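Long-range contact in N6 adenine specific DNA methylase (PDB 3Q87), which is the S-adenosylmethionine-binding catalytic subunit of the Mtq2-Trm112 complex, which methylates the translation termination factor eRF1: residues Ile26-Gly31 with Val48-Asn53. Numbering follows the deposited sequence.
Sequences IVLDLG and VSTDLN. With SAM (S-adenosylmethionine), chain D.
Strand 26-30 and strand 48-51 run parallel, their axes 19° apart, joined by backbone bonds from V48 N to V27 O, V48 O to D29 N and D29 O to T50 N. With helix 36-41 between them they make the first beta-alpha-beta crossover of the Rossmann-like methyltransferase fold, and the cofactor sits across their C-terminal ends. L28, L30, V48 and T50 line one face of the sheet. L28 CD1 lies 3.9 Å from V48 CB and 3.7 Å from T50 CG2, the L28 and T50 side chains crossing at about a right angle. T50 OG1, between the backbone N and the carbonyl carbon (chi1 77°), packs closely on L30 CD1 at 3.2 Å. D29 and S49 lie side by side on the other face, where T38 OG1 of helix 36-41 hydrogen-bonds to both D29 OD2 and S49 OG. Past the last bridge the backbones stay close, but the bond from G31 N to T50 O is bent to 118° and weak. Here G31 O accepts a hydrogen bond from the amino N of S-adenosylmethionine, while D51 takes both ribose hydroxyls, one per carboxylate oxygen: O3' on OD1 at 2.7 Å and O2' on OD2 at 2.6 Å. Each oxygen also has a protein partner: S33 N on OD1 and, in an Asx turn, N53 N on the anti side of D51 OD2 at 2.8 Å.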
ATOM      1  N   ILE B  26      -1.227   5.040   8.654  1.00 21.45           N
ATOM      2  CA  ILE B  26      -1.528   4.467   7.349  1.00 21.38           C
ATOM      3  C   ILE B  26      -0.306   3.641   6.969  1.00 17.66           C
ATOM      4  O   ILE B  26       0.783   4.172   6.839  1.00 19.08           O
ATOM      5  CB  ILE B  26      -1.819   5.539   6.273  1.00 18.95           C
ATOM      6  CG1 ILE B  26      -3.079   6.331   6.630  1.00 20.23           C
ATOM      7  CG2 ILE B  26      -2.023   4.882   4.901  1.00 15.92           C
ATOM      8  CD1 ILE B  26      -3.356   7.492   5.640  1.00 24.94           C
ATOM      9  N   VAL B  27      -0.484   2.330   6.844  1.00 19.54           N
ATOM     10  CA  VAL B  27       0.651   1.427   6.686  1.00 15.29           C
ATOM     11  C   VAL B  27       0.554   0.701   5.365  1.00 15.15           C
ATOM     12  O   VAL B  27      -0.512   0.202   4.979  1.00 15.79           O
ATOM     13  CB  VAL B  27       0.702   0.356   7.804  1.00 15.96           C
ATOM     14  CG1 VAL B  27       1.923  -0.563   7.628  1.00 15.03           C
ATOM     15  CG2 VAL B  27       0.719   1.016   9.164  1.00 16.51           C
ATOM     16  N   LEU B  28       1.672   0.656   4.662  1.00 13.70           N
ATOM     17  CA  LEU B  28       1.736  -0.088   3.421  1.00 14.89           C
ATOM     18  C   LEU B  28       2.392  -1.423   3.722  1.00 16.96           C
ATOM     19  O   LEU B  28       3.565  -1.451   4.108  1.00 12.84           O
ATOM     20  CB  LEU B  28       2.569   0.673   2.392  1.00 15.31           C
ATOM     21  CG  LEU B  28       2.608   0.062   0.986  1.00 29.16           C
ATOM     22  CD1 LEU B  28       1.300   0.316   0.240  1.00 18.22           C
ATOM     23  CD2 LEU B  28       3.783   0.625   0.190  1.00 29.32           C
ATOM     24  N   ASP B  29       1.631  -2.508   3.579  1.00 11.39           N
ATOM     25  CA  ASP B  29       2.181  -3.862   3.690  1.00 18.80           C
ATOM     26  C   ASP B  29       2.644  -4.266   2.292  1.00 18.76           C
ATOM     27  O   ASP B  29       1.857  -4.732   1.469  1.00 13.41           O
ATOM     28  CB  ASP B  29       1.115  -4.844   4.199  1.00 17.44           C
ATOM     29  CG  ASP B  29       1.603  -6.298   4.235  1.00 26.14           C
ATOM     30  OD1 ASP B  29       2.829  -6.541   4.081  1.00 27.49           O
ATOM     31  OD2 ASP B  29       0.753  -7.206   4.423  1.00 24.61           O
ATOM     32  N   LEU B  30       3.923  -4.053   2.023  1.00 18.41           N
ATOM     33  CA  LEU B  30       4.497  -4.283   0.707  1.00 12.93           C
ATOM     34  C   LEU B  30       4.897  -5.753   0.570  1.00 13.19           C
ATOM     35  O   LEU B  30       5.567  -6.283   1.447  1.00 14.47           O
ATOM     36  CB  LEU B  30       5.727  -3.386   0.564  1.00 15.14           C
ATOM     37  CG  LEU B  30       6.462  -3.299  -0.768  1.00 25.28           C
ATOM     38  CD1 LEU B  30       5.531  -2.802  -1.837  1.00 19.66           C
ATOM     39  CD2 LEU B  30       7.664  -2.358  -0.635  1.00 18.19           C
ATOM     40  N   GLY B  31       4.514  -6.404  -0.527  1.00 13.07           N
ATOM     41  CA  GLY B  31       4.732  -7.838  -0.661  1.00 10.32           C
ATOM     42  C   GLY B  31       3.853  -8.577   0.348  1.00 15.86           C
ATOM     43  O   GLY B  31       4.307  -9.432   1.107  1.00 17.69           O
ATOM     44  N   VAL B  48      -2.866  -0.516   3.406  1.00 11.14           N
ATOM     45  CA  VAL B  48      -2.919  -0.813   1.991  1.00 12.89           C
ATOM     46  C   VAL B  48      -1.966  -1.973   1.750  1.00 10.44           C
ATOM     47  O   VAL B  48      -0.839  -1.937   2.189  1.00 16.43           O
ATOM     48  CB  VAL B  48      -2.506   0.401   1.140  1.00 16.95           C
ATOM     49  CG1 VAL B  48      -2.589   0.055  -0.361  1.00 16.64           C
ATOM     50  CG2 VAL B  48      -3.421   1.569   1.469  1.00 17.39           C
ATOM     51  N   SER B  49      -2.434  -3.016   1.073  1.00 14.99           N
ATOM     52  CA  SER B  49      -1.608  -4.200   0.873  1.00 17.10           C
ATOM     53  C   SER B  49      -1.330  -4.438  -0.606  1.00 15.64           C
ATOM     54  O   SER B  49      -2.260  -4.466  -1.422  1.00 12.06           O
ATOM     55  CB  SER B  49      -2.296  -5.408   1.501  1.00 18.28           C
ATOM     56  OG  SER B  49      -2.724  -5.081   2.809  1.00 16.38           O
ATOM     57  N   THR B  50      -0.050  -4.584  -0.952  1.00 14.10           N
ATOM     58  CA  THR B  50       0.343  -4.692  -2.356  1.00 11.76           C
ATOM     59  C   THR B  50       1.230  -5.896  -2.607  1.00 11.74           C
ATOM     60  O   THR B  50       1.947  -6.334  -1.718  1.00 15.32           O
ATOM     61  CB  THR B  50       1.101  -3.434  -2.864  1.00 16.88           C
ATOM     62  OG1 THR B  50       2.445  -3.458  -2.374  1.00 16.32           O
ATOM     63  CG2 THR B  50       0.409  -2.146  -2.410  1.00 15.16           C
ATOM     64  N   ASP B  51       1.166  -6.433  -3.823  1.00 12.25           N
ATOM     65  CA  ASP B  51       2.038  -7.532  -4.226  1.00 15.14           C
ATOM     66  C   ASP B  51       2.123  -7.566  -5.746  1.00 16.52           C
ATOM     67  O   ASP B  51       1.225  -7.092  -6.446  1.00 13.92           O
ATOM     68  CB  ASP B  51       1.516  -8.886  -3.701  1.00 12.95           C
ATOM     69  CG  ASP B  51       2.634  -9.899  -3.494  1.00 14.57           C
ATOM     70  OD1 ASP B  51       2.928 -10.234  -2.334  1.00 15.24           O
ATOM     71  OD2 ASP B  51       3.241 -10.334  -4.490  1.00 16.74           O
ATOM     72  N   LEU B  52       3.230  -8.087  -6.252  1.00 16.20           N
ATOM     73  CA  LEU B  52       3.398  -8.304  -7.679  1.00 14.32           C
ATOM     74  C   LEU B  52       2.631  -9.559  -8.102  1.00 18.13           C
ATOM     75  O   LEU B  52       2.229  -9.696  -9.254  1.00 18.26           O
ATOM     76  CB  LEU B  52       4.889  -8.469  -7.997  1.00 13.75           C
ATOM     77  CG  LEU B  52       5.298  -8.489  -9.465  1.00 18.42           C
ATOM     78  CD1 LEU B  52       4.902  -7.158 -10.108  1.00 23.21           C
ATOM     79  CD2 LEU B  52       6.806  -8.718  -9.571  1.00 22.68           C
ATOM     80  N   ASN B  53       2.417 -10.463  -7.143  1.00 15.29           N
ATOM     81  CA  ASN B  53       1.834 -11.782  -7.390  1.00 16.90           C
ATOM     82  C   ASN B  53       0.299 -11.804  -7.314  1.00 22.21           C
ATOM     83  O   ASN B  53      -0.284 -11.772  -6.224  1.00 17.45           O
ATOM     84  CB  ASN B  53       2.447 -12.772  -6.387  1.00 18.96           C
ATOM     85  CG  ASN B  53       1.920 -14.173  -6.537  1.00 16.36           C
ATOM     86  OD1 ASN B  53       1.072 -14.446  -7.380  1.00 26.76           O
ATOM     87  ND2 ASN B  53       2.419 -15.077  -5.702  1.00 19.13           N
TER
HETATM   88  N   SAM D 300       4.520 -10.662   3.503  1.00 24.16           N
HETATM   89  CA  SAM D 300       4.624 -12.105   3.253  1.00 24.35           C
HETATM   90  C   SAM D 300       5.208 -12.790   4.497  1.00 31.30           C
HETATM   91  O   SAM D 300       5.028 -13.986   4.727  1.00 28.36           O
HETATM   92  OXT SAM D 300       5.877 -12.158   5.312  1.00 27.94           O
HETATM   93  CB  SAM D 300       5.379 -12.484   1.949  1.00 18.18           C
HETATM   94  CG  SAM D 300       6.906 -12.268   1.800  1.00 28.11           C
HETATM   95  SD  SAM D 300       7.741 -12.978   0.313  1.00 40.34           S
HETATM   96  CE  SAM D 300       9.393 -13.363   0.930  1.00 25.44           C
HETATM   97  C5' SAM D 300       8.098 -11.525  -0.707  1.00 23.67           C
HETATM   98  C4' SAM D 300       6.811 -11.048  -1.360  1.00 20.12           C
HETATM   99  O4' SAM D 300       7.088  -9.941  -2.202  1.00 19.48           O
HETATM  100  C3' SAM D 300       6.152 -12.115  -2.222  1.00 19.64           C
HETATM  101  O3' SAM D 300       4.782 -12.165  -1.893  1.00 19.58           O
HETATM  102  C2' SAM D 300       6.324 -11.618  -3.643  1.00 19.77           C
HETATM  103  O2' SAM D 300       5.255 -11.949  -4.500  1.00 18.97           O
HETATM  104  C1' SAM D 300       6.396 -10.124  -3.422  1.00 15.29           C
HETATM  105  N9  SAM D 300       7.162  -9.420  -4.439  1.00 16.38           N
HETATM  106  C8  SAM D 300       8.229  -9.859  -5.189  1.00 17.50           C
HETATM  107  N7  SAM D 300       8.613  -8.839  -5.989  1.00 16.50           N
HETATM  108  C5  SAM D 300       7.804  -7.766  -5.739  1.00 22.65           C
HETATM  109  C6  SAM D 300       7.742  -6.479  -6.242  1.00 14.73           C
HETATM  110  N6  SAM D 300       8.609  -6.094  -7.173  1.00 17.87           N
HETATM  111  N1  SAM D 300       6.784  -5.597  -5.772  1.00 17.06           N
HETATM  112  C2  SAM D 300       5.878  -5.978  -4.796  1.00 16.13           C
HETATM  113  N3  SAM D 300       5.946  -7.263  -4.296  1.00 16.97           N
HETATM  114  C4  SAM D 300       6.885  -8.127  -4.764  1.00 16.45           C